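Local coordinates for protein probable 2-phosphosulfolactate phosphatase (Clostridium acetobutylicum, PDB 1VR0) that catalyses the magnesium-dependent hydrolysis of (2R)-O-phospho-3-sulfolactate to (2R)-3-sulfolactate and phosphate, at residues 33-38 / 129-134; 139-144 / 236-241. One frame throughout, in Å; residues are numbered along the deposited sequence.

Contact 1: residues 33-38 / 129-134; sequences TAVVID and DILIGS. With MG (magnesium ion), chain D.
A34 O is gripped twice by the neighbouring strand. L131 N donates to A34 O at 2.7 Å, in a nearly straight bond (170°) that arrives almost along the C=O axis. I130 CA adds a CA-H...O contact to the same oxygen at 3.5 Å. L131 O is held in the same way, by V36 N at 2.9 Å and by the CA-H of V35. A34 N to D129 O and G133 N to V36 O complete the parallel ladder. On one face L131 CD1 meets T33 CG2 at 3.8 Å, the two side chains crossing obliquely, and V35 CG2 lies a little farther off. On the other face V36 CG2 and I130 CG2 lie side by side at 3.9 Å. At the N-terminal end T33 OG1 and D129 OD2 share a water that donates to both. At the C-terminal end D38 turns CG anti to its backbone N (chi1 -172°), and D38 OD1 binds magnesium at 2.1 Å. D167 and the G158 carbonyl complete the protein ligands. The pair is central in the mixed sheet. Strand 152-156 flanks 33-37, while helices 138-148 and 165-181 pack on the T33, V35 and I37 face.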
ATOM      1  N   THR A  33     -16.630   9.084  -3.262  1.00 39.04           N
ATOM      2  CA  THR A  33     -17.347   8.005  -2.604  1.00 38.81           C
ATOM      3  C   THR A  33     -16.274   7.207  -1.863  1.00 38.92           C
ATOM      4  O   THR A  33     -15.422   6.578  -2.495  1.00 38.99           O
ATOM      5  CB  THR A  33     -18.076   7.096  -3.627  1.00 38.48           C
ATOM      6  OG1 THR A  33     -19.091   7.836  -4.301  1.00 38.66           O
ATOM      7  CG2 THR A  33     -18.718   5.924  -2.976  1.00 38.38           C
ATOM      8  N   ALA A  34     -16.281   7.260  -0.535  1.00 38.99           N
ATOM      9  CA  ALA A  34     -15.337   6.464   0.273  1.00 39.04           C
ATOM     10  C   ALA A  34     -15.998   5.184   0.767  1.00 39.16           C
ATOM     11  O   ALA A  34     -17.103   5.212   1.273  1.00 39.40           O
ATOM     12  CB  ALA A  34     -14.825   7.249   1.449  1.00 39.58           C
ATOM     13  N   VAL A  35     -15.317   4.061   0.610  1.00 39.15           N
ATOM     14  CA  VAL A  35     -15.828   2.802   1.075  1.00 39.14           C
ATOM     15  C   VAL A  35     -14.889   2.302   2.168  1.00 39.23           C
ATOM     16  O   VAL A  35     -13.732   2.029   1.908  1.00 39.83           O
ATOM     17  CB  VAL A  35     -15.869   1.797  -0.063  1.00 38.92           C
ATOM     18  CG1 VAL A  35     -16.329   0.433   0.436  1.00 38.91           C
ATOM     19  CG2 VAL A  35     -16.771   2.311  -1.204  1.00 39.87           C
ATOM     20  N   VAL A  36     -15.372   2.214   3.397  1.00 39.34           N
ATOM     21  CA  VAL A  36     -14.524   1.796   4.495  1.00 39.47           C
ATOM     22  C   VAL A  36     -14.639   0.279   4.700  1.00 39.87           C
ATOM     23  O   VAL A  36     -15.746  -0.284   4.756  1.00 40.21           O
ATOM     24  CB  VAL A  36     -14.853   2.550   5.768  1.00 39.17           C
ATOM     25  CG1 VAL A  36     -13.974   2.060   6.880  1.00 39.62           C
ATOM     26  CG2 VAL A  36     -14.664   4.055   5.567  1.00 39.40           C
ATOM     27  N   ILE A  37     -13.486  -0.376   4.814  1.00 40.32           N
ATOM     28  CA  ILE A  37     -13.432  -1.824   5.011  1.00 40.79           C
ATOM     29  C   ILE A  37     -12.616  -2.228   6.239  1.00 40.69           C
ATOM     30  O   ILE A  37     -11.454  -1.874   6.375  1.00 40.63           O
ATOM     31  CB  ILE A  37     -12.918  -2.506   3.732  1.00 41.01           C
ATOM     32  CG1 ILE A  37     -13.954  -2.296   2.620  1.00 42.29           C
ATOM     33  CG2 ILE A  37     -12.749  -3.988   3.921  1.00 40.45           C
ATOM     34  CD1 ILE A  37     -13.415  -2.566   1.253  1.00 43.65           C
ATOM     35  N   ASP A  38     -13.262  -2.948   7.147  1.00 41.00           N
ATOM     36  CA  ASP A  38     -12.567  -3.637   8.255  1.00 41.36           C
ATOM     37  C   ASP A  38     -13.276  -4.996   8.420  1.00 41.59           C
ATOM     38  O   ASP A  38     -14.066  -5.190   9.338  1.00 42.26           O
ATOM     39  CB  ASP A  38     -12.633  -2.796   9.545  1.00 40.62           C
ATOM     40  CG  ASP A  38     -11.770  -3.351  10.660  1.00 42.53           C
ATOM     41  OD1 ASP A  38     -10.631  -3.739  10.383  1.00 47.60           O
ATOM     42  OD2 ASP A  38     -12.187  -3.400  11.842  1.00 45.11           O
ATOM     43  N   ASP A 129     -19.624  10.790   0.229  1.00 39.39           N
ATOM     44  CA  ASP A 129     -20.415   9.702   0.791  1.00 39.63           C
ATOM     45  C   ASP A 129     -19.476   8.725   1.412  1.00 39.58           C
ATOM     46  O   ASP A 129     -18.554   8.301   0.736  1.00 40.13           O
ATOM     47  CB  ASP A 129     -21.191   8.975  -0.302  1.00 39.65           C
ATOM     48  CG  ASP A 129     -22.288   9.832  -0.903  1.00 40.07           C
ATOM     49  OD1 ASP A 129     -23.287  10.056  -0.202  1.00 39.10           O
ATOM     50  OD2 ASP A 129     -22.154  10.281  -2.080  1.00 42.22           O
ATOM     51  N   ILE A 130     -19.702   8.371   2.680  1.00 39.48           N
ATOM     52  CA  ILE A 130     -18.965   7.281   3.321  1.00 39.26           C
ATOM     53  C   ILE A 130     -19.824   6.011   3.398  1.00 38.93           C
ATOM     54  O   ILE A 130     -20.792   5.955   4.142  1.00 39.08           O
ATOM     55  CB  ILE A 130     -18.507   7.608   4.752  1.00 39.31           C
ATOM     56  CG1 ILE A 130     -17.577   8.820   4.783  1.00 39.42           C
ATOM     57  CG2 ILE A 130     -17.812   6.366   5.367  1.00 38.77           C
ATOM     58  CD1 ILE A 130     -18.268  10.092   5.026  1.00 40.25           C
ATOM     59  N   LEU A 131     -19.437   4.991   2.653  1.00 38.66           N
ATOM     60  CA  LEU A 131     -20.120   3.700   2.661  1.00 38.72           C
ATOM     61  C   LEU A 131     -19.419   2.695   3.533  1.00 38.52           C
ATOM     62  O   LEU A 131     -18.213   2.734   3.691  1.00 39.22           O
ATOM     63  CB  LEU A 131     -20.176   3.124   1.246  1.00 38.55           C
ATOM     64  CG  LEU A 131     -20.800   4.024   0.180  1.00 39.08           C
ATOM     65  CD1 LEU A 131     -20.802   3.303  -1.169  1.00 39.89           C
ATOM     66  CD2 LEU A 131     -22.233   4.457   0.556  1.00 39.76           C
ATOM     67  N   ILE A 132     -20.168   1.764   4.091  1.00 38.49           N
ATOM     68  CA  ILE A 132     -19.567   0.735   4.919  1.00 38.28           C
ATOM     69  C   ILE A 132     -19.607  -0.552   4.145  1.00 38.41           C
ATOM     70  O   ILE A 132     -20.673  -0.988   3.760  1.00 38.06           O
ATOM     71  CB  ILE A 132     -20.321   0.539   6.238  1.00 38.01           C
ATOM     72  CG1 ILE A 132     -20.370   1.858   7.031  1.00 37.78           C
ATOM     73  CG2 ILE A 132     -19.670  -0.557   7.024  1.00 37.93           C
ATOM     74  CD1 ILE A 132     -19.003   2.534   7.261  1.00 36.70           C
ATOM     75  N   GLY A 133     -18.440  -1.149   3.918  1.00 38.78           N
ATOM     76  CA  GLY A 133     -18.349  -2.334   3.090  1.00 39.01           C
ATOM     77  C   GLY A 133     -17.684  -3.510   3.754  1.00 39.24           C
ATOM     78  O   GLY A 133     -16.896  -3.372   4.687  1.00 39.57           O
ATOM     79  N   SER A 134     -18.025  -4.688   3.253  1.00 39.60           N
ATOM     80  CA  SER A 134     -17.540  -5.949   3.806  1.00 39.68           C
ATOM     81  C   SER A 134     -17.767  -6.974   2.731  1.00 39.67           C
ATOM     82  O   SER A 134     -18.432  -6.684   1.714  1.00 39.80           O
ATOM     83  CB  SER A 134     -18.346  -6.310   5.057  1.00 40.13           C
ATOM     84  OG  SER A 134     -19.744  -6.499   4.770  1.00 40.00           O
TER
HETATM   85 MG    MG D 400      -8.874  -4.582   9.466  1.00 35.97          MG
HETATM   86  O   HOH W   1     -20.197  10.212  -3.798  1.00 30.29           O
HETATM   87  O   HOH W   2     -10.313  -6.561   8.787  1.00 26.12           O
HETATM   88  O   HOH W   3      -7.441  -6.513  10.063  1.00 45.17           O

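Contact 2: residues 139-144 / 236-241; sequences EAVAEK and KLVPQY
Two peptide planes and one carboxamide are the flat groups here. The methyl of A140 sits over one face of the K236-L237 peptide, with A140 CB 3.6 Å from K236 O. V238 returns the contact. Its CG2 lies over a face of the A140-V141 peptide, 3.4 Å from A140 O. The carboxamide of Q240 is met obliquely at its oxygen end, where K144 CE comes to 3.9 Å from Q240 OE1. The Q240 and K144 side chains cross at about a right angle.

V238 is the main side chain of the contact. It places CG1 anti to its backbone N (chi1 -177°) and CG2 anti to its carbonyl carbon. V238 CG2 therefore reaches the helix backbone, with A140 CB 3.9 Å away and K144 CB 4.1 Å away. CG1 faces V141 CG2 more loosely. K144 starts anti to its backbone N and bends at chi2 (66°), which brings CE to the Q240 oxygen.

The segment 236-241 runs from a loop into strand 240-242 along one side of helix 138-148. V238 and Q240 also touch L131, so this segment lies between helix 138-148 and strand 129-133.

The polar groups find partners within the helix or outside the two segments. A140 O accepts K144 N within the helix at 3.0 Å. K144 NZ pairs with E147, and K236 NZ with D233. No hydrogen bond joins the two segments. Apolar packing on backbone and side chains dominates, and the lysine charges are met by E147 and D233, so the contact itself probably depends little on ionisation.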
ATOM      1  N   GLU A 139     -21.486  -6.992  -3.127  1.00 40.25           N
ATOM      2  CA  GLU A 139     -22.268  -6.736  -4.328  1.00 40.73           C
ATOM      3  C   GLU A 139     -23.131  -5.477  -4.178  1.00 40.17           C
ATOM      4  O   GLU A 139     -23.189  -4.629  -5.082  1.00 40.39           O
ATOM      5  CB  GLU A 139     -23.164  -7.937  -4.672  1.00 41.02           C
ATOM      6  CG  GLU A 139     -22.436  -9.211  -5.105  1.00 43.35           C
ATOM      7  CD  GLU A 139     -21.989  -9.220  -6.580  1.00 47.18           C
ATOM      8  OE1 GLU A 139     -22.298  -8.287  -7.337  1.00 50.69           O
ATOM      9  OE2 GLU A 139     -21.327 -10.182  -7.010  1.00 48.43           O
ATOM     10  N   ALA A 140     -23.813  -5.358  -3.051  1.00 39.31           N
ATOM     11  CA  ALA A 140     -24.701  -4.230  -2.848  1.00 38.83           C
ATOM     12  C   ALA A 140     -23.907  -2.923  -2.803  1.00 38.92           C
ATOM     13  O   ALA A 140     -24.376  -1.895  -3.270  1.00 38.36           O
ATOM     14  CB  ALA A 140     -25.522  -4.420  -1.586  1.00 38.80           C
ATOM     15  N   VAL A 141     -22.691  -2.969  -2.250  1.00 39.17           N
ATOM     16  CA  VAL A 141     -21.819  -1.785  -2.217  1.00 39.06           C
ATOM     17  C   VAL A 141     -21.442  -1.356  -3.639  1.00 39.01           C
ATOM     18  O   VAL A 141     -21.376  -0.172  -3.948  1.00 38.60           O
ATOM     19  CB  VAL A 141     -20.526  -2.058  -1.437  1.00 38.98           C
ATOM     20  CG1 VAL A 141     -19.578  -0.903  -1.576  1.00 38.49           C
ATOM     21  CG2 VAL A 141     -20.827  -2.344   0.042  1.00 39.67           C
ATOM     22  N   ALA A 142     -21.161  -2.338  -4.486  1.00 38.84           N
ATOM     23  CA  ALA A 142     -20.767  -2.054  -5.838  1.00 38.93           C
ATOM     24  C   ALA A 142     -21.938  -1.393  -6.547  1.00 38.89           C
ATOM     25  O   ALA A 142     -21.772  -0.433  -7.281  1.00 38.59           O
ATOM     26  CB  ALA A 142     -20.354  -3.311  -6.521  1.00 39.16           C
ATOM     27  N   GLU A 143     -23.135  -1.878  -6.278  1.00 39.08           N
ATOM     28  CA  GLU A 143     -24.314  -1.290  -6.871  1.00 39.19           C
ATOM     29  C   GLU A 143     -24.514   0.153  -6.425  1.00 38.66           C
ATOM     30  O   GLU A 143     -24.830   0.993  -7.247  1.00 38.70           O
ATOM     31  CB  GLU A 143     -25.515  -2.128  -6.531  1.00 39.34           C
ATOM     32  CG  GLU A 143     -26.762  -1.525  -7.082  1.00 42.43           C
ATOM     33  CD  GLU A 143     -27.863  -2.518  -7.218  1.00 46.34           C
ATOM     34  OE1 GLU A 143     -27.589  -3.624  -7.744  1.00 50.09           O
ATOM     35  OE2 GLU A 143     -28.994  -2.195  -6.795  1.00 48.35           O
ATOM     36  N   LYS A 144     -24.284   0.447  -5.147  1.00 38.61           N
ATOM     37  CA  LYS A 144     -24.386   1.817  -4.632  1.00 38.77           C
ATOM     38  C   LYS A 144     -23.305   2.757  -5.194  1.00 38.66           C
ATOM     39  O   LYS A 144     -23.560   3.917  -5.526  1.00 38.85           O
ATOM     40  CB  LYS A 144     -24.358   1.808  -3.108  1.00 39.02           C
ATOM     41  CG  LYS A 144     -24.582   3.159  -2.439  1.00 38.49           C
ATOM     42  CD  LYS A 144     -25.936   3.717  -2.654  1.00 37.17           C
ATOM     43  CE  LYS A 144     -26.036   5.112  -2.032  1.00 39.18           C
ATOM     44  NZ  LYS A 144     -27.359   5.781  -2.356  1.00 38.55           N
ATOM     45  N   LYS A 236     -27.918  -7.132   1.684  1.00 40.86           N
ATOM     46  CA  LYS A 236     -28.259  -6.252   0.541  1.00 41.02           C
ATOM     47  C   LYS A 236     -28.278  -4.775   0.923  1.00 40.52           C
ATOM     48  O   LYS A 236     -28.629  -3.924   0.133  1.00 40.76           O
ATOM     49  CB  LYS A 236     -29.633  -6.619  -0.038  1.00 41.34           C
ATOM     50  CG  LYS A 236     -29.821  -8.103  -0.400  1.00 42.81           C
ATOM     51  CD  LYS A 236     -28.679  -8.666  -1.270  1.00 44.85           C
ATOM     52  CE  LYS A 236     -28.845 -10.198  -1.465  1.00 45.30           C
ATOM     53  NZ  LYS A 236     -27.833 -10.730  -2.411  1.00 45.07           N
ATOM     54  N   LEU A 237     -27.861  -4.493   2.135  1.00 40.50           N
ATOM     55  CA  LEU A 237     -27.884  -3.164   2.710  1.00 40.72           C
ATOM     56  C   LEU A 237     -26.499  -2.521   2.616  1.00 40.31           C
ATOM     57  O   LEU A 237     -25.469  -3.207   2.806  1.00 39.59           O
ATOM     58  CB  LEU A 237     -28.199  -3.329   4.181  1.00 41.35           C
ATOM     59  CG  LEU A 237     -29.075  -2.302   4.807  1.00 43.65           C
ATOM     60  CD1 LEU A 237     -30.497  -2.534   4.353  1.00 43.50           C
ATOM     61  CD2 LEU A 237     -28.901  -2.473   6.308  1.00 45.70           C
ATOM     62  N   VAL A 238     -26.472  -1.213   2.355  1.00 39.71           N
ATOM     63  CA  VAL A 238     -25.230  -0.470   2.364  1.00 39.34           C
ATOM     64  C   VAL A 238     -25.254   0.627   3.397  1.00 39.15           C
ATOM     65  O   VAL A 238     -25.668   1.732   3.117  1.00 39.56           O
ATOM     66  CB  VAL A 238     -24.955   0.155   1.018  1.00 39.69           C
ATOM     67  CG1 VAL A 238     -23.611   0.875   1.050  1.00 39.77           C
ATOM     68  CG2 VAL A 238     -24.962  -0.918  -0.070  1.00 39.70           C
ATOM     69  N   PRO A 239     -24.759   0.349   4.595  1.00 39.40           N
ATOM     70  CA  PRO A 239     -24.771   1.402   5.598  1.00 39.77           C
ATOM     71  C   PRO A 239     -23.945   2.606   5.189  1.00 40.34           C
ATOM     72  O   PRO A 239     -22.986   2.499   4.425  1.00 39.96           O
ATOM     73  CB  PRO A 239     -24.147   0.746   6.829  1.00 39.72           C
ATOM     74  CG  PRO A 239     -24.193  -0.712   6.579  1.00 39.86           C
ATOM     75  CD  PRO A 239     -24.139  -0.886   5.096  1.00 39.47           C
ATOM     76  N   GLN A 240     -24.330   3.752   5.717  1.00 41.14           N
ATOM     77  CA  GLN A 240     -23.722   4.980   5.310  1.00 41.75           C
ATOM     78  C   GLN A 240     -23.485   5.851   6.533  1.00 41.79           C
ATOM     79  O   GLN A 240     -24.381   6.030   7.347  1.00 42.31           O
ATOM     80  CB  GLN A 240     -24.648   5.625   4.316  1.00 41.84           C
ATOM     81  CG  GLN A 240     -23.985   6.650   3.501  1.00 44.33           C
ATOM     82  CD  GLN A 240     -24.636   6.884   2.149  1.00 45.79           C
ATOM     83  OE1 GLN A 240     -25.547   6.147   1.706  1.00 46.47           O
ATOM     84  NE2 GLN A 240     -24.149   7.921   1.473  1.00 45.57           N
ATOM     85  N   TYR A 241     -22.262   6.357   6.669  1.00 41.73           N
ATOM     86  CA  TYR A 241     -21.878   7.242   7.774  1.00 41.33           C
ATOM     87  C   TYR A 241     -22.165   8.688   7.371  1.00 40.94           C
ATOM     88  O   TYR A 241     -21.735   9.142   6.331  1.00 40.80           O
ATOM     89  CB  TYR A 241     -20.387   7.036   8.121  1.00 41.61           C
ATOM     90  CG  TYR A 241     -19.813   7.962   9.179  1.00 42.20           C
ATOM     91  CD1 TYR A 241     -20.174   7.840  10.502  1.00 42.95           C
ATOM     92  CD2 TYR A 241     -18.878   8.936   8.855  1.00 44.80           C
ATOM     93  CE1 TYR A 241     -19.663   8.673  11.454  1.00 43.72           C
ATOM     94  CE2 TYR A 241     -18.350   9.776   9.820  1.00 44.47           C
ATOM     95  CZ  TYR A 241     -18.758   9.640  11.116  1.00 43.56           C
ATOM     96  OH  TYR A 241     -18.261  10.467  12.102  1.00 43.52           O
TER

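Strand 129-133 joins the two contacts. It pairs in parallel with 33-37 in contact 1 and antiparallel with 240-242, the strand of contact 2. I132 N lies 2.9 Å from P239 O, and I130 O lies 3.0 Å from Y241 N, both probable hydrogen bonds. D129 OD1 lies 2.8 Å from Q240 NE2, a close polar pair. Helix 138-148 follows strand 129-133 in the chain, and its V141 touches both V35 and V238. The contact centres are about 8 Å apart. Contact 1 reaches the active site through D38, whose side chain is about 4 Å from bound (2R)-3-sulfolactate. Contact 2 holds no metal or ligand residue and is peripheral packing.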